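Local coordinates for ubiquitin-like-specific protease 2 (PDB 5LNB), which removes SUMO from modified proteins as a thiol protease of the Ulp1 (peptidase C48) family, whose catalytic domain makes up most of this fragment, at residues D55-F60 against K266-T271; R224-N229 against D235-S240. All blocks are in the same frame, centred on the assembly; numbering follows the deposited sequence.

Contact 1 (D55-F60 against K266-T271); sequences DFFTKF and KNLRHT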
ATOM      1  N   ASP A  55      -1.997  -7.118   0.998  1.00 16.96           N
ATOM      2  CA  ASP A  55      -2.606  -6.679  -0.262  1.00 17.08           C
ATOM      3  C   ASP A  55      -4.121  -6.551  -0.126  1.00 22.80           C
ATOM      4  O   ASP A  55      -4.722  -5.647  -0.714  1.00 24.84           O
ATOM      5  CB  ASP A  55      -2.225  -7.614  -1.421  1.00 18.15           C
ATOM      6  CG  ASP A  55      -0.744  -7.496  -1.812  1.00 27.04           C
ATOM      7  OD1 ASP A  55      -0.203  -6.386  -1.754  1.00 24.32           O
ATOM      8  OD2 ASP A  55      -0.109  -8.510  -2.161  1.00 29.67           O
ATOM      9  N   PHE A  56      -4.759  -7.421   0.663  1.00 21.56           N
ATOM     10  CA  PHE A  56      -6.190  -7.265   0.877  1.00 18.11           C
ATOM     11  C   PHE A  56      -6.509  -5.926   1.530  1.00 21.48           C
ATOM     12  O   PHE A  56      -7.405  -5.201   1.083  1.00 22.59           O
ATOM     13  CB  PHE A  56      -6.751  -8.395   1.732  1.00 21.54           C
ATOM     14  CG  PHE A  56      -8.182  -8.168   2.117  1.00 24.40           C
ATOM     15  CD1 PHE A  56      -9.194  -8.365   1.197  1.00 23.73           C
ATOM     16  CD2 PHE A  56      -8.516  -7.715   3.381  1.00 23.32           C
ATOM     17  CE1 PHE A  56     -10.517  -8.151   1.541  1.00 24.81           C
ATOM     18  CE2 PHE A  56      -9.838  -7.491   3.722  1.00 20.89           C
ATOM     19  CZ  PHE A  56     -10.836  -7.710   2.798  1.00 21.98           C
ATOM     20  N   PHE A  57      -5.790  -5.579   2.597  1.00 21.19           N
ATOM     21  CA  PHE A  57      -6.162  -4.395   3.358  1.00 19.52           C
ATOM     22  C   PHE A  57      -5.762  -3.092   2.677  1.00 23.14           C
ATOM     23  O   PHE A  57      -6.475  -2.092   2.812  1.00 22.39           O
ATOM     24  CB  PHE A  57      -5.563  -4.468   4.753  1.00 16.89           C
ATOM     25  CG  PHE A  57      -6.455  -5.136   5.740  1.00 22.48           C
ATOM     26  CD1 PHE A  57      -7.707  -4.603   6.024  1.00 22.48           C
ATOM     27  CD2 PHE A  57      -6.054  -6.291   6.393  1.00 18.40           C
ATOM     28  CE1 PHE A  57      -8.555  -5.215   6.950  1.00 20.11           C
ATOM     29  CE2 PHE A  57      -6.893  -6.899   7.331  1.00 22.66           C
ATOM     30  CZ  PHE A  57      -8.140  -6.358   7.607  1.00 20.51           C
ATOM     31  N   THR A  58      -4.644  -3.053   1.950  1.00 15.70           N
ATOM     32  CA  THR A  58      -4.363  -1.844   1.186  1.00 22.57           C
ATOM     33  C   THR A  58      -5.474  -1.600   0.173  1.00 23.36           C
ATOM     34  O   THR A  58      -5.981  -0.480   0.048  1.00 22.43           O
ATOM     35  CB  THR A  58      -3.001  -1.939   0.487  1.00 21.33           C
ATOM     36  OG1 THR A  58      -3.012  -3.019  -0.456  1.00 22.16           O
ATOM     37  CG2 THR A  58      -1.886  -2.162   1.504  1.00 19.10           C
ATOM     38  N   LYS A  59      -5.892  -2.655  -0.524  1.00 20.56           N
ATOM     39  CA  LYS A  59      -7.056  -2.571  -1.395  1.00 17.65           C
ATOM     40  C   LYS A  59      -8.295  -2.156  -0.611  1.00 20.71           C
ATOM     41  O   LYS A  59      -9.041  -1.264  -1.028  1.00 22.68           O
ATOM     42  CB  LYS A  59      -7.273  -3.916  -2.079  1.00 25.45           C
ATOM     43  CG  LYS A  59      -8.454  -3.965  -3.016  1.00 33.58           C
ATOM     44  CD  LYS A  59      -8.151  -3.229  -4.297  1.00 37.69           C
ATOM     45  CE  LYS A  59      -9.162  -3.592  -5.400  1.00 41.25           C
ATOM     46  NZ  LYS A  59      -9.194  -2.564  -6.479  1.00 39.70           N
ATOM     47  N   PHE A  60      -8.522  -2.794   0.539  1.00 22.98           N
ATOM     48  CA  PHE A  60      -9.721  -2.524   1.322  1.00 22.49           C
ATOM     49  C   PHE A  60      -9.826  -1.043   1.695  1.00 22.32           C
ATOM     50  O   PHE A  60     -10.868  -0.407   1.481  1.00 21.66           O
ATOM     51  CB  PHE A  60      -9.724  -3.417   2.564  1.00 20.04           C
ATOM     52  CG  PHE A  60     -10.961  -3.284   3.400  1.00 23.79           C
ATOM     53  CD1 PHE A  60     -12.118  -3.974   3.066  1.00 22.39           C
ATOM     54  CD2 PHE A  60     -10.972  -2.460   4.513  1.00 21.07           C
ATOM     55  CE1 PHE A  60     -13.260  -3.853   3.833  1.00 26.76           C
ATOM     56  CE2 PHE A  60     -12.114  -2.334   5.284  1.00 24.66           C
ATOM     57  CZ  PHE A  60     -13.261  -3.035   4.946  1.00 24.38           C
ATOM     58  N   LYS A 266      -5.148  -6.339  16.491  1.00 34.29           N
ATOM     59  CA  LYS A 266      -6.415  -6.901  16.935  1.00 35.71           C
ATOM     60  C   LYS A 266      -7.576  -6.313  16.144  1.00 33.68           C
ATOM     61  O   LYS A 266      -8.529  -7.026  15.802  1.00 33.74           O
ATOM     62  CB  LYS A 266      -6.598  -6.669  18.436  1.00 38.55           C
ATOM     63  CG  LYS A 266      -8.007  -6.924  18.922  1.00 42.25           C
ATOM     64  CD  LYS A 266      -8.142  -6.766  20.422  1.00 50.20           C
ATOM     65  CE  LYS A 266      -9.368  -7.538  20.935  1.00 62.49           C
ATOM     66  NZ  LYS A 266      -9.337  -7.773  22.418  1.00 68.64           N
ATOM     67  N   ASN A 267      -7.504  -5.020  15.818  1.00 31.94           N
ATOM     68  CA  ASN A 267      -8.616  -4.399  15.107  1.00 32.02           C
ATOM     69  C   ASN A 267      -8.704  -4.914  13.674  1.00 32.31           C
ATOM     70  O   ASN A 267      -9.808  -5.100  13.143  1.00 33.10           O
ATOM     71  CB  ASN A 267      -8.493  -2.880  15.163  1.00 34.50           C
ATOM     72  CG  ASN A 267      -8.817  -2.329  16.551  1.00 54.18           C
ATOM     73  OD1 ASN A 267      -9.825  -2.698  17.152  1.00 57.36           O
ATOM     74  ND2 ASN A 267      -7.948  -1.465  17.074  1.00 61.39           N
ATOM     75  N   LEU A 268      -7.556  -5.186  13.047  1.00 24.88           N
ATOM     76  CA  LEU A 268      -7.572  -5.821  11.733  1.00 24.67           C
ATOM     77  C   LEU A 268      -8.209  -7.208  11.800  1.00 24.42           C
ATOM     78  O   LEU A 268      -8.971  -7.587  10.905  1.00 24.00           O
ATOM     79  CB  LEU A 268      -6.156  -5.895  11.163  1.00 24.09           C
ATOM     80  CG  LEU A 268      -5.424  -4.573  10.877  1.00 21.04           C
ATOM     81  CD1 LEU A 268      -3.986  -4.872  10.505  1.00 20.62           C
ATOM     82  CD2 LEU A 268      -6.113  -3.766   9.758  1.00 19.87           C
ATOM     83  N   ARG A 269      -7.925  -7.974  12.862  1.00 27.53           N
ATOM     84  CA  ARG A 269      -8.556  -9.285  13.020  1.00 27.45           C
ATOM     85  C   ARG A 269     -10.062  -9.146  13.151  1.00 29.36           C
ATOM     86  O   ARG A 269     -10.823  -9.879  12.511  1.00 32.52           O
ATOM     87  CB  ARG A 269      -8.010 -10.022  14.240  1.00 32.90           C
ATOM     88  CG  ARG A 269      -6.620 -10.561  14.111  1.00 39.72           C
ATOM     89  CD  ARG A 269      -6.419 -11.735  15.076  1.00 43.70           C
ATOM     90  NE  ARG A 269      -7.083 -11.556  16.370  1.00 44.73           N
ATOM     91  CZ  ARG A 269      -6.533 -10.968  17.431  1.00 45.46           C
ATOM     92  NH1 ARG A 269      -5.306 -10.478  17.358  1.00 40.99           N
ATOM     93  NH2 ARG A 269      -7.213 -10.868  18.566  1.00 46.45           N
ATOM     94  N   HIS A 270     -10.510  -8.207  13.987  1.00 30.16           N
ATOM     95  CA  HIS A 270     -11.942  -7.978  14.141  1.00 30.60           C
ATOM     96  C   HIS A 270     -12.590  -7.603  12.814  1.00 29.08           C
ATOM     97  O   HIS A 270     -13.714  -8.027  12.527  1.00 32.09           O
ATOM     98  CB  HIS A 270     -12.196  -6.894  15.190  1.00 38.75           C
ATOM     99  CG  HIS A 270     -13.640  -6.759  15.575  1.00 58.83           C
ATOM    100  ND1 HIS A 270     -14.399  -5.653  15.254  1.00 61.95           N
ATOM    101  CD2 HIS A 270     -14.468  -7.601  16.241  1.00 64.10           C
ATOM    102  CE1 HIS A 270     -15.628  -5.815  15.714  1.00 63.99           C
ATOM    103  NE2 HIS A 270     -15.696  -6.989  16.317  1.00 64.79           N
ATOM    104  N   THR A 271     -11.907  -6.802  11.995  1.00 28.33           N
ATOM    105  CA  THR A 271     -12.480  -6.423  10.707  1.00 28.17           C
ATOM    106  C   THR A 271     -12.642  -7.640   9.803  1.00 30.83           C
ATOM    107  O   THR A 271     -13.721  -7.873   9.244  1.00 29.60           O
ATOM    108  CB  THR A 271     -11.611  -5.368  10.023  1.00 30.99           C
ATOM    109  OG1 THR A 271     -11.575  -4.176  10.820  1.00 32.31           O
ATOM    110  CG2 THR A 271     -12.163  -5.048   8.638  1.00 23.02           C
TER
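Phe57 presents one face of its ring to Leu268, and the methyl CD2 sits almost exactly over the centre, 3.9 Å from the centroid and only 7° off the ring normal. This is a CH-pi contact of nearly ideal direction. On the opposite face lies Phe56 CD2, so the ring is held between a leucine branch and a neighbouring aromatic. Thr271 closes the arrangement from the rim: its CG2 lies near the ring plane, 4.0 Å from Phe57 CE1. The same methyl also comes within 4.3 Å of Phe60 CE2. A threonine suits this place because its two branches do different work. With chi1 at -63°, OG1 stands beside the backbone N, 3.1 Å from Asn267 O, while the methyl is turned to the phenylalanines.

The two segment axes run 80° apart in direction and come no closer than 12.5 Å. The Phe57 ring spans most of this gap, and leucine and threonine meet it with methyl groups. Packing is concentrated round that ring, where CZ also touches the backbone at Leu268 O, 3.6 Å away. The side of segment 266-271 turned away from Phe57 is looser: Lys266, Asn267 and His270 are exposed, as polar and charged residues should be, and Arg269 starts away from the interface and gives NH1 to Leu43 O. The contact thus fastens helix 264-285 across helix 51-67, with Ile220 of helix 215-228 touching both Phe57 and Leu268, and strand 32-35 bordering Phe56 through Tyr33 and Ile35.

Contact 2 (R224-N229 against D235-S240); sequences RKFFEN and DVWKNS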
ATOM      1  N   ARG A 224      -3.720   3.548   5.082  1.00 18.82           N
ATOM      2  CA  ARG A 224      -5.078   3.891   5.477  1.00 18.70           C
ATOM      3  C   ARG A 224      -5.183   5.353   5.880  1.00 22.69           C
ATOM      4  O   ARG A 224      -6.104   6.060   5.458  1.00 27.40           O
ATOM      5  CB  ARG A 224      -5.532   2.996   6.627  1.00 20.27           C
ATOM      6  CG  ARG A 224      -6.903   3.375   7.156  1.00 21.52           C
ATOM      7  CD  ARG A 224      -7.330   2.490   8.312  1.00 21.36           C
ATOM      8  NE  ARG A 224      -8.658   2.856   8.778  1.00 29.80           N
ATOM      9  CZ  ARG A 224      -9.227   2.368   9.877  1.00 37.24           C
ATOM     10  NH1 ARG A 224      -8.573   1.498  10.637  1.00 41.66           N
ATOM     11  NH2 ARG A 224     -10.447   2.756  10.221  1.00 34.27           N
ATOM     12  N   LYS A 225      -4.246   5.826   6.709  1.00 19.34           N
ATOM     13  CA  LYS A 225      -4.288   7.220   7.137  1.00 22.48           C
ATOM     14  C   LYS A 225      -4.120   8.160   5.948  1.00 22.37           C
ATOM     15  O   LYS A 225      -4.832   9.160   5.828  1.00 24.99           O
ATOM     16  CB  LYS A 225      -3.215   7.486   8.189  1.00 19.27           C
ATOM     17  CG  LYS A 225      -3.108   8.943   8.619  1.00 23.51           C
ATOM     18  CD  LYS A 225      -4.384   9.444   9.280  1.00 21.81           C
ATOM     19  CE  LYS A 225      -4.781   8.551  10.454  1.00 21.82           C
ATOM     20  NZ  LYS A 225      -5.853   9.167  11.296  1.00 27.61           N
ATOM     21  N   PHE A 226      -3.175   7.854   5.057  1.00 18.58           N
ATOM     22  CA  PHE A 226      -2.956   8.709   3.894  1.00 18.83           C
ATOM     23  C   PHE A 226      -4.256   8.934   3.123  1.00 23.40           C
ATOM     24  O   PHE A 226      -4.574  10.065   2.739  1.00 26.20           O
ATOM     25  CB  PHE A 226      -1.885   8.093   2.986  1.00 17.70           C
ATOM     26  CG  PHE A 226      -1.592   8.902   1.750  1.00 19.57           C
ATOM     27  CD1 PHE A 226      -2.379   8.759   0.604  1.00 19.56           C
ATOM     28  CD2 PHE A 226      -0.524   9.798   1.722  1.00 18.32           C
ATOM     29  CE1 PHE A 226      -2.111   9.504  -0.545  1.00 18.46           C
ATOM     30  CE2 PHE A 226      -0.248  10.547   0.579  1.00 25.73           C
ATOM     31  CZ  PHE A 226      -1.043  10.403  -0.561  1.00 23.74           C
ATOM     32  N   PHE A 227      -5.038   7.875   2.913  1.00 20.00           N
ATOM     33  CA  PHE A 227      -6.223   7.970   2.068  1.00 20.23           C
ATOM     34  C   PHE A 227      -7.484   8.377   2.819  1.00 23.72           C
ATOM     35  O   PHE A 227      -8.538   8.517   2.196  1.00 28.39           O
ATOM     36  CB  PHE A 227      -6.438   6.660   1.327  1.00 19.50           C
ATOM     37  CG  PHE A 227      -5.519   6.501   0.161  1.00 20.87           C
ATOM     38  CD1 PHE A 227      -5.793   7.139  -1.040  1.00 19.12           C
ATOM     39  CD2 PHE A 227      -4.357   5.755   0.273  1.00 20.19           C
ATOM     40  CE1 PHE A 227      -4.934   7.014  -2.113  1.00 18.81           C
ATOM     41  CE2 PHE A 227      -3.501   5.623  -0.794  1.00 19.02           C
ATOM     42  CZ  PHE A 227      -3.782   6.258  -1.990  1.00 18.87           C
ATOM     43  N   GLU A 228      -7.404   8.615   4.123  1.00 22.07           N
ATOM     44  CA  GLU A 228      -8.466   9.392   4.745  1.00 35.68           C
ATOM     45  C   GLU A 228      -8.374  10.871   4.368  1.00 39.66           C
ATOM     46  O   GLU A 228      -9.395  11.567   4.408  1.00 45.76           O
ATOM     47  CB  GLU A 228      -8.436   9.198   6.262  1.00 31.99           C
ATOM     48  CG  GLU A 228      -8.668   7.742   6.643  1.00 35.86           C
ATOM     49  CD  GLU A 228      -8.563   7.459   8.139  1.00 46.34           C
ATOM     50  OE1 GLU A 228      -7.872   8.220   8.865  1.00 45.34           O
ATOM     51  OE2 GLU A 228      -9.179   6.459   8.582  1.00 53.77           O
ATOM     52  N   ASN A 229      -7.183  11.365   3.978  1.00 29.24           N
ATOM     53  CA  ASN A 229      -7.017  12.740   3.505  1.00 25.18           C
ATOM     54  C   ASN A 229      -5.635  12.903   2.875  1.00 27.56           C
ATOM     55  O   ASN A 229      -4.672  13.281   3.556  1.00 24.90           O
ATOM     56  CB  ASN A 229      -7.211  13.745   4.642  1.00 24.65           C
ATOM     57  CG  ASN A 229      -7.256  15.188   4.145  1.00 31.38           C
ATOM     58  OD1 ASN A 229      -6.666  15.521   3.117  1.00 33.07           O
ATOM     59  ND2 ASN A 229      -7.947  16.049   4.882  1.00 28.20           N
ATOM     60  N   ASP A 235       0.792  17.370   3.043  1.00 21.60           N
ATOM     61  CA  ASP A 235       1.239  18.614   3.662  1.00 23.67           C
ATOM     62  C   ASP A 235       1.947  18.350   4.988  1.00 27.69           C
ATOM     63  O   ASP A 235       2.958  18.990   5.293  1.00 30.81           O
ATOM     64  CB  ASP A 235       0.058  19.567   3.843  1.00 28.44           C
ATOM     65  CG  ASP A 235      -0.271  20.333   2.570  1.00 41.12           C
ATOM     66  OD1 ASP A 235       0.675  20.651   1.816  1.00 47.00           O
ATOM     67  OD2 ASP A 235      -1.467  20.611   2.311  1.00 43.80           O
ATOM     68  N   VAL A 236       1.441  17.404   5.781  1.00 27.77           N
ATOM     69  CA  VAL A 236       2.100  17.056   7.038  1.00 25.20           C
ATOM     70  C   VAL A 236       3.534  16.613   6.781  1.00 26.39           C
ATOM     71  O   VAL A 236       4.477  17.099   7.414  1.00 27.40           O
ATOM     72  CB  VAL A 236       1.302  15.972   7.786  1.00 23.07           C
ATOM     73  CG1 VAL A 236       2.075  15.505   9.027  1.00 19.99           C
ATOM     74  CG2 VAL A 236      -0.057  16.513   8.189  1.00 24.46           C
ATOM     75  N   TRP A 237       3.715  15.664   5.861  1.00 19.73           N
ATOM     76  CA  TRP A 237       5.056  15.216   5.503  1.00 21.54           C
ATOM     77  C   TRP A 237       5.899  16.358   4.948  1.00 25.56           C
ATOM     78  O   TRP A 237       7.064  16.511   5.326  1.00 28.12           O
ATOM     79  CB  TRP A 237       4.973  14.084   4.481  1.00 20.09           C
ATOM     80  CG  TRP A 237       4.528  12.795   5.062  1.00 25.73           C
ATOM     81  CD1 TRP A 237       4.633  12.401   6.373  1.00 23.82           C
ATOM     82  CD2 TRP A 237       3.910  11.708   4.364  1.00 26.05           C
ATOM     83  NE1 TRP A 237       4.116  11.139   6.524  1.00 20.51           N
ATOM     84  CE2 TRP A 237       3.663  10.693   5.309  1.00 22.58           C
ATOM     85  CE3 TRP A 237       3.545  11.494   3.027  1.00 24.57           C
ATOM     86  CZ2 TRP A 237       3.073   9.483   4.961  1.00 19.82           C
ATOM     87  CZ3 TRP A 237       2.959  10.299   2.684  1.00 18.79           C
ATOM     88  CH2 TRP A 237       2.727   9.304   3.647  1.00 20.22           C
ATOM     89  N   LYS A 238       5.328  17.165   4.045  1.00 23.31           N
ATOM     90  CA  LYS A 238       6.094  18.231   3.403  1.00 23.28           C
ATOM     91  C   LYS A 238       6.731  19.157   4.425  1.00 25.86           C
ATOM     92  O   LYS A 238       7.866  19.608   4.242  1.00 31.48           O
ATOM     93  CB  LYS A 238       5.203  19.043   2.463  1.00 29.98           C
ATOM     94  CG  LYS A 238       5.675  19.040   1.024  1.00 42.59           C
ATOM     95  CD  LYS A 238       4.546  19.411   0.053  1.00 51.76           C
ATOM     96  CE  LYS A 238       4.680  18.666  -1.286  1.00 50.31           C
ATOM     97  NZ  LYS A 238       3.607  19.040  -2.256  1.00 47.40           N
ATOM     98  N   ASN A 239       6.012  19.474   5.498  1.00 22.92           N
ATOM     99  CA  ASN A 239       6.499  20.430   6.475  1.00 24.01           C
ATOM    100  C   ASN A 239       7.134  19.748   7.682  1.00 26.56           C
ATOM    101  O   ASN A 239       7.230  20.356   8.749  1.00 30.45           O
ATOM    102  CB  ASN A 239       5.368  21.370   6.897  1.00 23.79           C
ATOM    103  CG  ASN A 239       4.922  22.272   5.763  1.00 30.11           C
ATOM    104  OD1 ASN A 239       3.811  22.151   5.247  1.00 33.88           O
ATOM    105  ND2 ASN A 239       5.798  23.167   5.355  1.00 33.57           N
ATOM    106  N   SER A 240       7.595  18.508   7.524  1.00 24.37           N
ATOM    107  CA  SER A 240       8.148  17.778   8.661  1.00 27.31           C
ATOM    108  C   SER A 240       9.530  18.273   9.065  1.00 26.73           C
ATOM    109  O   SER A 240      10.075  17.786  10.056  1.00 31.62           O
ATOM    110  CB  SER A 240       8.198  16.278   8.349  1.00 27.21           C
ATOM    111  OG  SER A 240       9.027  16.030   7.227  1.00 34.35           O
TER
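With CG of Phe226 anti to the backbone N (chi1 180°) and CG of Trp237 anti to its carbonyl carbon (chi1 -74°), two aromatic side chains from successive helices are brought together. The setting is a pair of helices, 215-228 and 230-238, joined by a tight turn at Asn229, which acts as the N-cap: its OD1 accepts from Glu232 N. Helix 215-228 is probably the central helix of the papain-like fold common to clan CA peptidases, and this contact lies at its C-terminal end.

Only the benzene side of the indole takes part. Its CZ3 approaches Phe226 CD2 to 3.6 Å, and CH2 lies 3.8 Å from the same Phe226 CD2. The planes, inclined by 27°, are near parallel but slid apart, so the rings barely overlap; the centroids of the Phe226 ring and the six-membered ring of Trp237 lie 5.8 Å apart. Large flat residues suit a place where the backbones stay far apart, the nearest CA atoms being 10.3 Å from each other at Phe226 and Val236. Tyr112 meets Phe226 edge-to-face, while Phe164 and Phe256 meet the indole, making an aromatic cluster.

On the polar side of helix 215-228, Glu228 gathers Lys225 and, at longer range, Arg224 into a salt-bridge network; Lys225 NZ also pairs with Asp257. The second helix ends with Trp237 O gripped twice by one residue, Ser240, whose backbone N donates at 3.0 Å and whose OG donates in the carbonyl plane at 2.8 Å.

Contact 2 is buried, whereas contact 1 is only partly so. Both are apolar and aromatic, yet they differ in kind: contact 1 sets an aliphatic methyl over a phenylalanine face, while contact 2 sets two rings near parallel but slid apart. They also differ in reach. Contact 1 joins segments more than 200 residues apart, and contact 2 joins immediate neighbours in sequence. No helix is shared, but helices 51-67 and 215-228 lie against each other, with Phe227 on Ile62 and Phe57 on Ile220, and so connect the two sites. Their centres are 20 Å apart, and their nearest atoms, about 6 Å apart, do not touch.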